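Local coordinates for protein MmoQ Response regulator (PDB 3LJX) that probably makes cyclic di-GMP from two GTP molecules as a full-length response regulator; this piece carries its all-helical HDOD domain, at residues 122-125 with 131-134; 14-19 with 108-113. All coordinates share one frame; numbering follows the deposited sequence.

Contact 1. Residues 122-125 with 131-134; sequences SITA and APKE
Thr124 and Pro132 meet where helix 106-125 turns back through a short loop into helix 132-141, a helical hairpin in the all-helical HDOD domain. The contact is small and carried by van der Waals packing. Pro132 is the first residue of the second helix, and its ring leans on the last turn of the first.

Two residues touch it. The hydroxyl oxygen of Thr124 lies against the base of the ring, with Thr124 OG1 3.4 Å from Pro132 CA. The Thr124 and Pro132 side chains run past one another, pointing opposite ways. Further out on the ring, Pro132 CG packs on the backbone of Ala125, 3.7 Å from Ala125 CA. The methyl of Ala125 adds a looser apolar contact, Ala125 CB to Pro132 CG at 4.2 Å.

The polar groups find their partners elsewhere. Thr124 OG1 sits between its own backbone N and carbonyl carbon (chi1 60°), and it hydrogen-bonds to the carbonyls of Leu120 and Gln121 one turn back. A salt bridge from Lys133 ties the start of helix 132-141 to Asp73. Ala131 is the N-cap residue of that helix, and a weak bond runs from Glu134 N to Ala131 O at 3.0 Å.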
loop_
_atom_site.group_PDB
_atom_site.type_symbol
_atom_site.label_atom_id
_atom_site.label_comp_id
_atom_site.label_asym_id
_atom_site.label_seq_id
_atom_site.Cartn_x
_atom_site.Cartn_y
_atom_site.Cartn_z
ATOM N N SER A 122 -11.881 6.447 -4.894
ATOM C CA SER A 122 -12.887 7.086 -5.772
ATOM C C SER A 122 -13.570 6.095 -6.693
ATOM O O SER A 122 -14.793 6.065 -6.800
ATOM C CB SER A 122 -12.283 8.198 -6.632
ATOM O OG SER A 122 -12.089 9.370 -5.872
ATOM N N ILE A 123 -12.766 5.311 -7.394
ATOM C CA ILE A 123 -13.304 4.269 -8.249
ATOM C C ILE A 123 -14.282 3.371 -7.480
ATOM O O ILE A 123 -15.442 3.238 -7.869
ATOM C CB ILE A 123 -12.178 3.437 -8.870
ATOM C CG1 ILE A 123 -11.378 4.312 -9.840
ATOM C CG2 ILE A 123 -12.749 2.207 -9.556
ATOM C CD1 ILE A 123 -10.030 3.733 -10.257
ATOM N N THR A 124 -13.841 2.780 -6.372
ATOM C CA THR A 124 -14.720 1.848 -5.664
ATOM C C THR A 124 -15.931 2.548 -5.043
ATOM O O THR A 124 -16.975 1.921 -4.840
ATOM C CB THR A 124 -13.963 1.067 -4.595
ATOM O OG1 THR A 124 -13.407 1.987 -3.645
ATOM C CG2 THR A 124 -12.831 0.241 -5.247
ATOM N N ALA A 125 -15.792 3.847 -4.770
ATOM C CA ALA A 125 -16.867 4.653 -4.177
ATOM C C ALA A 125 -18.065 4.760 -5.099
ATOM O O ALA A 125 -19.190 4.983 -4.662
ATOM C CB ALA A 125 -16.364 6.051 -3.810
ATOM N N ALA A 131 -15.621 -2.193 0.229
ATOM C CA ALA A 131 -15.749 -0.954 1.001
ATOM C C ALA A 131 -14.611 -0.026 0.596
ATOM O O ALA A 131 -13.441 -0.414 0.650
ATOM C CB ALA A 131 -15.683 -1.248 2.485
ATOM N N PRO A 132 -14.944 1.198 0.171
ATOM C CA PRO A 132 -13.900 2.127 -0.323
ATOM C C PRO A 132 -12.809 2.458 0.695
ATOM O O PRO A 132 -11.639 2.588 0.319
ATOM C CB PRO A 132 -14.691 3.376 -0.729
ATOM C CG PRO A 132 -16.092 2.812 -1.096
ATOM C CD PRO A 132 -16.316 1.652 -0.139
ATOM N N LYS A 133 -13.158 2.579 1.967
ATOM C CA LYS A 133 -12.123 2.838 2.972
ATOM C C LYS A 133 -11.116 1.683 3.060
ATOM O O LYS A 133 -9.927 1.908 3.316
ATOM C CB LYS A 133 -12.731 3.128 4.347
ATOM C CG LYS A 133 -13.461 1.961 4.988
ATOM C CD LYS A 133 -13.957 2.329 6.410
ATOM C CE LYS A 133 -15.194 1.502 6.780
ATOM N NZ LYS A 133 -15.657 1.720 8.189
ATOM N N GLU A 134 -11.590 0.454 2.836
ATOM C CA GLU A 134 -10.708 -0.713 2.839
ATOM C C GLU A 134 -9.914 -0.762 1.529
ATOM O O GLU A 134 -8.738 -1.159 1.514
ATOM C CB GLU A 134 -11.516 -2.001 3.052
ATOM C CG GLU A 134 -12.260 -2.022 4.404
ATOM C CD GLU A 134 -13.064 -3.310 4.633
ATOM O OE1 GLU A 134 -13.433 -3.980 3.645
ATOM O OE2 GLU A 134 -13.322 -3.658 5.810
#

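Contact 2. Residues 14-19 with 108-113; sequences SLPTAS and AYWQKS
Ala18 lies over one face of the Trp110 indole. Its methyl makes a CH-pi contact: Ala18 CB is 3.9 Å from the centroid of the Trp110 six-membered ring and 23° off the ring normal. The backbone N of Ala18 covers the same face nearer the rim, 3.6 Å from Trp110 CZ2. Pro16 comes from the edge instead. Its carbonyl oxygen lies near the ring plane, and Pro16 CG makes a looser apolar contact with Trp110 CZ2 at 4.2 Å, the two side chains crossing at about a right angle.

A water ties the two sides together. It accepts from Trp110 NE1 at 2.8 Å and donates to Pro16 O at 2.8 Å. The indole N-H is thus satisfied at the same edge where the proline carbonyl sits. A leucine in place of Trp110, with no N-H and no flat face, would probably break the water bridge to Pro16 O and open a gap beside Ala18.

Within the HDOD domain, this contact joins the loop before helix 19-29 to helix 106-125. Ala18 is the N-cap residue of helix 19-29, so the indole packs against the start of that helix.

Further out, Trp110 CG stands anti to its carbonyl carbon (chi1 -77°), which sends the indole off the helix toward the loop. Pro47 and Glu98 also touch the indole. Glu98 accepts a bond from Ser19 N as well, and Asp46 holds the hydroxyl of Thr17. On the helix, the Tyr109 ring has Trp110 NE1 at its edge, in plane, and Ser113 OG over one face.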
loop_
_atom_site.group_PDB
_atom_site.type_symbol
_atom_site.label_atom_id
_atom_site.label_comp_id
_atom_site.label_asym_id
_atom_site.label_seq_id
_atom_site.Cartn_x
_atom_site.Cartn_y
_atom_site.Cartn_z
ATOM N N SER A 14 10.288 -1.487 11.085
ATOM C CA SER A 14 11.444 -0.745 10.591
ATOM C C SER A 14 11.172 0.049 9.313
ATOM O O SER A 14 12.051 0.768 8.830
ATOM C CB SER A 14 12.614 -1.698 10.331
ATOM O OG SER A 14 12.393 -2.455 9.137
ATOM N N LEU A 15 9.986 -0.090 8.734
ATOM C CA LEU A 15 9.721 0.647 7.494
ATOM C C LEU A 15 9.643 2.158 7.783
ATOM O O LEU A 15 8.987 2.584 8.738
ATOM C CB LEU A 15 8.445 0.146 6.810
ATOM C CG LEU A 15 8.368 -1.356 6.459
ATOM C CD1 LEU A 15 6.960 -1.724 6.005
ATOM C CD2 LEU A 15 9.390 -1.760 5.390
ATOM N N PRO A 16 10.323 2.975 6.963
ATOM C CA PRO A 16 10.354 4.411 7.249
ATOM C C PRO A 16 9.052 5.119 6.896
ATOM O O PRO A 16 8.193 4.586 6.172
ATOM C CB PRO A 16 11.480 4.912 6.346
ATOM C CG PRO A 16 11.427 3.967 5.170
ATOM C CD PRO A 16 11.098 2.634 5.754
ATOM N N THR A 17 8.922 6.327 7.433
ATOM C CA THR A 17 7.851 7.250 7.096
ATOM C C THR A 17 8.515 8.541 6.612
ATOM O O THR A 17 9.620 8.860 7.053
ATOM C CB THR A 17 7.017 7.551 8.338
ATOM O OG1 THR A 17 6.369 6.353 8.778
ATOM C CG2 THR A 17 5.968 8.637 8.051
ATOM N N ALA A 18 7.870 9.278 5.707
ATOM C CA ALA A 18 8.412 10.569 5.258
ATOM C C ALA A 18 8.559 11.558 6.425
ATOM O O ALA A 18 7.698 11.633 7.306
ATOM C CB ALA A 18 7.544 11.177 4.140
ATOM N N SER A 19 9.657 12.310 6.430
ATOM C CA SER A 19 9.918 13.288 7.493
ATOM C C SER A 19 8.762 14.253 7.703
ATOM O O SER A 19 8.321 14.454 8.831
ATOM C CB SER A 19 11.198 14.073 7.209
ATOM O OG SER A 19 12.326 13.236 7.376
ATOM N N ALA A 108 8.972 9.554 -4.608
ATOM C CA ALA A 108 8.117 9.068 -5.685
ATOM C C ALA A 108 7.245 7.941 -5.157
ATOM O O ALA A 108 6.044 7.879 -5.440
ATOM C CB ALA A 108 8.944 8.602 -6.907
ATOM N N TYR A 109 7.853 7.055 -4.380
ATOM C CA TYR A 109 7.111 5.931 -3.838
ATOM C C TYR A 109 5.952 6.436 -2.975
ATOM O O TYR A 109 4.824 5.966 -3.111
ATOM C CB TYR A 109 8.010 4.983 -3.041
ATOM C CG TYR A 109 7.203 4.059 -2.173
ATOM C CD1 TYR A 109 6.610 2.914 -2.701
ATOM C CD2 TYR A 109 6.981 4.361 -0.837
ATOM C CE1 TYR A 109 5.835 2.078 -1.906
ATOM C CE2 TYR A 109 6.215 3.533 -0.029
ATOM C CZ TYR A 109 5.642 2.398 -0.563
ATOM O OH TYR A 109 4.866 1.594 0.251
ATOM N N TRP A 110 6.212 7.407 -2.106
ATOM C CA TRP A 110 5.157 7.864 -1.200
ATOM C C TRP A 110 4.092 8.630 -1.953
ATOM O O TRP A 110 2.906 8.525 -1.651
ATOM C CB TRP A 110 5.712 8.694 -0.035
ATOM C CG TRP A 110 6.358 7.827 1.019
ATOM C CD1 TRP A 110 5.829 6.704 1.591
ATOM C CD2 TRP A 110 7.645 8.005 1.612
ATOM N NE1 TRP A 110 6.708 6.169 2.491
ATOM C CE2 TRP A 110 7.833 6.951 2.526
ATOM C CE3 TRP A 110 8.656 8.965 1.463
ATOM C CZ2 TRP A 110 8.996 6.821 3.299
ATOM C CZ3 TRP A 110 9.818 8.837 2.230
ATOM C CH2 TRP A 110 9.975 7.769 3.129
ATOM N N GLN A 111 4.514 9.401 -2.942
ATOM C CA GLN A 111 3.562 10.182 -3.709
ATOM C C GLN A 111 2.631 9.241 -4.479
ATOM O O GLN A 111 1.405 9.387 -4.462
ATOM C CB GLN A 111 4.303 11.132 -4.656
ATOM C CG GLN A 111 3.393 11.904 -5.591
ATOM C CD GLN A 111 4.171 12.713 -6.607
ATOM O OE1 GLN A 111 5.142 12.237 -7.209
ATOM N NE2 GLN A 111 3.741 13.945 -6.810
ATOM N N LYS A 112 3.215 8.251 -5.137
ATOM C CA LYS A 112 2.438 7.329 -5.953
ATOM C C LYS A 112 1.506 6.458 -5.105
ATOM O O LYS A 112 0.383 6.166 -5.510
ATOM C CB LYS A 112 3.383 6.460 -6.766
ATOM C CG LYS A 112 2.716 5.380 -7.582
ATOM C CD LYS A 112 3.636 5.042 -8.723
ATOM C CE LYS A 112 4.189 6.336 -9.305
ATOM N NZ LYS A 112 5.581 6.193 -9.820
ATOM N N SER A 113 1.967 6.051 -3.924
ATOM C CA SER A 113 1.175 5.165 -3.072
ATOM C C SER A 113 -0.126 5.844 -2.616
ATOM O O SER A 113 -1.206 5.248 -2.653
ATOM C CB SER A 113 2.008 4.694 -1.872
ATOM O OG SER A 113 3.001 3.761 -2.286
HETATM O O HOH W 1 5.762 4.809 4.776
#

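Contact 1 and contact 2 share helix 106-125. Contact 2 uses residues near its start and contact 1 its last turn. Their centres are about 22 Å apart and their nearest atoms about 11 Å, so they do not touch. They lie on opposite sides of the chain's centre, and all four segments belong to the HDOD domain. Both segments of contact 2 come before those of contact 1. Contact 2 is long-range, bringing the loop before helix 19-29 back to helix 106-125 across 88 intervening residues. Contact 1 is local, across a short loop, five residues separating its segments. Helix 106-125 thus packs against the loop before helix 19-29 near its start, and against the next helix at its end.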